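Local coordinates for type III secretion system effector protein ExoU (Pseudomonas fluorescens, PDB 4QMK) that probably acts as a patatin-like phospholipase injected through type III secretion and brought to the plasma membrane by a domain that binds phosphatidylinositol 4,5-bisphosphate, at residues I487-A490 / N491-S494; L503-A506 / L507-L510. All coordinates share one frame; numbering follows the deposited sequence.

Contact 1 (I487-A490 / N491-S494)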
loop_
_atom_site.group_PDB
_atom_site.type_symbol
_atom_site.label_atom_id
_atom_site.label_comp_id
_atom_site.label_asym_id
_atom_site.label_seq_id
_atom_site.Cartn_x
_atom_site.Cartn_y
_atom_site.Cartn_z
ATOM N N ILE A 487 -2.809 17.535 -24.386
ATOM C CA ILE A 487 -2.280 17.026 -23.125
ATOM C C ILE A 487 -1.498 15.749 -23.427
ATOM O O ILE A 487 -0.389 15.588 -22.940
ATOM C CB ILE A 487 -3.382 16.662 -22.105
ATOM C CG1 ILE A 487 -4.377 17.802 -21.830
ATOM C CG2 ILE A 487 -2.759 16.221 -20.798
ATOM C CD1 ILE A 487 -3.846 18.919 -20.964
ATOM N N ALA A 488 -2.089 14.817 -24.189
ATOM C CA ALA A 488 -1.383 13.598 -24.626
ATOM C C ALA A 488 -0.048 13.921 -25.307
ATOM O O ALA A 488 0.947 13.307 -25.000
ATOM C CB ALA A 488 -2.253 12.772 -25.567
ATOM N N GLU A 489 -0.048 14.903 -26.209
ATOM C CA GLU A 489 1.161 15.374 -26.904
ATOM C C GLU A 489 2.235 15.843 -25.941
ATOM O O GLU A 489 3.374 15.460 -26.059
ATOM C CB GLU A 489 0.851 16.566 -27.826
ATOM C CG GLU A 489 -0.213 16.356 -28.914
ATOM C CD GLU A 489 0.233 15.472 -30.056
ATOM O OE1 GLU A 489 1.439 15.144 -30.096
ATOM O OE2 GLU A 489 -0.627 15.096 -30.910
ATOM N N ALA A 490 1.887 16.711 -25.015
ATOM C CA ALA A 490 2.842 17.216 -24.026
ATOM C C ALA A 490 3.407 16.100 -23.144
ATOM O O ALA A 490 4.548 16.200 -22.691
ATOM C CB ALA A 490 2.192 18.285 -23.139
ATOM N N ASN A 491 2.599 15.066 -22.869
ATOM C CA ASN A 491 3.045 13.921 -22.053
ATOM C C ASN A 491 4.011 12.985 -22.765
ATOM O O ASN A 491 4.659 12.170 -22.112
ATOM C CB ASN A 491 1.852 13.117 -21.498
ATOM C CG ASN A 491 1.168 13.814 -20.311
ATOM O OD1 ASN A 491 1.809 14.492 -19.507
ATOM N ND2 ASN A 491 -0.133 13.615 -20.190
ATOM N N GLN A 492 4.086 13.093 -24.100
ATOM C CA GLN A 492 5.056 12.346 -24.895
ATOM C C GLN A 492 6.464 12.884 -24.701
ATOM O O GLN A 492 7.429 12.206 -25.074
ATOM C CB GLN A 492 4.732 12.409 -26.382
ATOM C CG GLN A 492 3.467 11.693 -26.792
ATOM C CD GLN A 492 3.066 12.001 -28.232
ATOM O OE1 GLN A 492 3.888 12.426 -29.059
ATOM N NE2 GLN A 492 1.804 11.762 -28.545
ATOM N N THR A 493 6.593 14.095 -24.143
ATOM C CA THR A 493 7.920 14.693 -23.884
ATOM C C THR A 493 8.237 14.856 -22.392
ATOM O O THR A 493 9.393 15.042 -22.035
ATOM C CB THR A 493 8.095 16.069 -24.573
ATOM O OG1 THR A 493 7.682 17.109 -23.688
ATOM C CG2 THR A 493 7.297 16.143 -25.884
ATOM N N SER A 494 7.228 14.775 -21.522
ATOM C CA SER A 494 7.440 14.931 -20.081
ATOM C C SER A 494 6.206 14.596 -19.261
ATOM O O SER A 494 5.102 15.040 -19.604
ATOM C CB SER A 494 7.811 16.369 -19.764
ATOM O OG SER A 494 7.536 16.635 -18.400
#
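The carbonyl oxygen of A490 is gripped by three donors from T493 and S494, two of them weak. The amide N of T493 makes the one bond that is not weak, 3.3 Å to A490 O with an N-H...O angle of 155°, its donor above the carbonyl plane. The hydroxyl of T493 adds a weak bond, OG1 to A490 O at 3.4 Å, and the amide of S494 adds another. One turn back, N491 N bonds I487 O at 3.0 Å in regular alpha-helical fashion. Q492 N is then shared: its better bond goes to E489 O at 3.2 Å, and its bond to A488 O is weak.

Among the side chains, I487 and N491 run side by side and point the same way, with I487 CG2 3.7 Å from N491 ND2. N491 CG stands beside its own backbone N (chi1 -76°), which lays the amide alongside I487; ND2 is used by Q537 OE1 rather than by the helix backbone. I487 also rests on L538, and both residues touch N534, so this flank faces helix 533-544. E489 and Q492 lie side by side on a more exposed flank, the carboxylate and amide planes turned 55° apart. Q492 CG is 3.5 Å from A488 O, and its NE2 comes no closer than 3.7 Å to E489 OE1, a loose polar approach. The A490 methyl turns elsewhere, onto L497 and T500.

The better bonds pass from i-4 (N491 to I487) to i-3 (Q492 to E489, T493 to A490), as in a 3-10 turn, with weak i-4 bonds beside them; this, followed by the extended backbone of S494, is typical of a helix C-terminus giving way to a connecting loop.

Contact 2 (L503-A506 / L507-L510)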
loop_
_atom_site.group_PDB
_atom_site.type_symbol
_atom_site.label_atom_id
_atom_site.label_comp_id
_atom_site.label_asym_id
_atom_site.label_seq_id
_atom_site.Cartn_x
_atom_site.Cartn_y
_atom_site.Cartn_z
ATOM N N LEU A 503 -1.281 23.593 -26.319
ATOM C CA LEU A 503 -2.244 23.529 -25.220
ATOM C C LEU A 503 -2.882 24.903 -24.945
ATOM O O LEU A 503 -4.085 25.002 -24.738
ATOM C CB LEU A 503 -1.559 23.006 -23.956
ATOM C CG LEU A 503 -2.495 22.500 -22.891
ATOM C CD1 LEU A 503 -3.030 21.167 -23.393
ATOM C CD2 LEU A 503 -1.798 22.313 -21.561
ATOM N N ALA A 504 -2.064 25.945 -24.898
ATOM C CA ALA A 504 -2.567 27.306 -24.832
ATOM C C ALA A 504 -3.551 27.500 -25.961
ATOM O O ALA A 504 -4.566 28.160 -25.785
ATOM C CB ALA A 504 -1.444 28.322 -24.982
ATOM N N SER A 505 -3.256 26.943 -27.122
ATOM C CA SER A 505 -4.136 27.155 -28.264
ATOM C C SER A 505 -5.475 26.495 -28.036
ATOM O O SER A 505 -6.527 27.136 -28.230
ATOM C CB SER A 505 -3.479 26.739 -29.602
ATOM O OG SER A 505 -4.457 26.671 -30.632
ATOM N N ALA A 506 -5.461 25.234 -27.621
ATOM C CA ALA A 506 -6.726 24.542 -27.264
ATOM C C ALA A 506 -7.519 25.235 -26.152
ATOM O O ALA A 506 -8.732 25.224 -26.196
ATOM C CB ALA A 506 -6.471 23.114 -26.889
ATOM N N LEU A 507 -6.883 25.880 -25.192
ATOM C CA LEU A 507 -7.678 26.612 -24.177
ATOM C C LEU A 507 -8.291 27.889 -24.752
ATOM O O LEU A 507 -9.447 28.262 -24.416
ATOM C CB LEU A 507 -6.876 26.909 -22.868
ATOM C CG LEU A 507 -6.470 25.655 -22.068
ATOM C CD1 LEU A 507 -5.260 25.914 -21.176
ATOM C CD2 LEU A 507 -7.664 25.108 -21.290
ATOM N N ARG A 508 -7.539 28.564 -25.594
ATOM C CA ARG A 508 -8.052 29.749 -26.229
ATOM C C ARG A 508 -9.276 29.361 -27.023
ATOM O O ARG A 508 -10.280 30.067 -26.979
ATOM C CB ARG A 508 -7.017 30.405 -27.147
ATOM C CG ARG A 508 -5.931 31.191 -26.426
ATOM C CD ARG A 508 -5.155 32.093 -27.408
ATOM N NE ARG A 508 -4.549 31.304 -28.503
ATOM C CZ ARG A 508 -3.350 30.723 -28.443
ATOM N NH1 ARG A 508 -2.599 30.816 -27.343
ATOM N NH2 ARG A 508 -2.903 30.034 -29.472
ATOM N N ASN A 509 -9.200 28.244 -27.752
ATOM C CA ASN A 509 -10.294 27.865 -28.579
ATOM C C ASN A 509 -11.494 27.557 -27.770
ATOM O O ASN A 509 -12.554 28.155 -27.993
ATOM C CB ASN A 509 -9.877 26.751 -29.518
ATOM C CG ASN A 509 -8.974 27.252 -30.663
ATOM O OD1 ASN A 509 -8.882 28.448 -30.945
ATOM N ND2 ASN A 509 -8.315 26.345 -31.305
ATOM N N LEU A 510 -11.335 26.691 -26.748
ATOM C CA LEU A 510 -12.419 26.425 -25.780
ATOM C C LEU A 510 -13.041 27.682 -25.209
ATOM O O LEU A 510 -14.245 27.793 -25.157
ATOM C CB LEU A 510 -11.903 25.617 -24.579
ATOM C CG LEU A 510 -12.031 24.103 -24.602
ATOM C CD1 LEU A 510 -11.423 23.560 -23.350
ATOM C CD2 LEU A 510 -13.486 23.684 -24.701
#
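The guanidinium of R508 lies over the helix backbone one turn earlier, with S505 CA 3.4 Å and A504 O 3.6 Å above one face, both offset toward the rim of the group. Its two terminal nitrogens meet one side chain each: NH1 comes 3.6 Å from A504 CB, and NH2 lies against S505 CB. A bend at chi3 (-58°) folds the otherwise extended R508 chain back toward the N-terminal end of the helix and sets the flat group against this surface. A504 O is already the acceptor for R508 N at 3.0 Å, so the residue meets the preceding turn through both its backbone and its side chain.

N509 keeps close to the helix: its CG is 3.5 Å from S505 O. N509 ND2 and S505 OG stay 3.9 Å apart, too far for more than a loose approach.

Underneath runs a regular alpha-helical ladder, part of helix 501-513, an amphipathic helix with R508 and N509 exposed and L503, A506, L507 and L510 buried. N509 N bonds S505 O at 2.9 Å, and L507 N bonds L503 O at about the same length. The straightest rung is L510 N to A506 O, with an N-H...O angle of 173°.

L507 CG stands 3.6 Å from L503 O, and L510 CB lies close to A506 O, so each leucine leaves the helix past the carbonyl that accepts the bond from its own N-H. L503 packs on L483 and A486 of helix 464-491, L510 also meets L483, and L507 touches S554.

Along the chain, contact 1 comes first, running from the end of helix 464-491 into the loop that leads to helix 501-513; contact 2 lies within that second helix. Each is local, between residues a few positions apart, so neither closes a long loop, and the two stand in series without nesting or crossing. The chain reverses between them, and the helical pieces 487-490 and 503-510 run in roughly opposite directions, as in a helical hairpin. Their centres are about 15 Å apart, yet the contacts meet directly where I487 CD1 packs on L503 CD1 at 3.4 Å. I487 thus touches both helix 533-544 and helix 501-513, bringing three helices of the C-terminal part together.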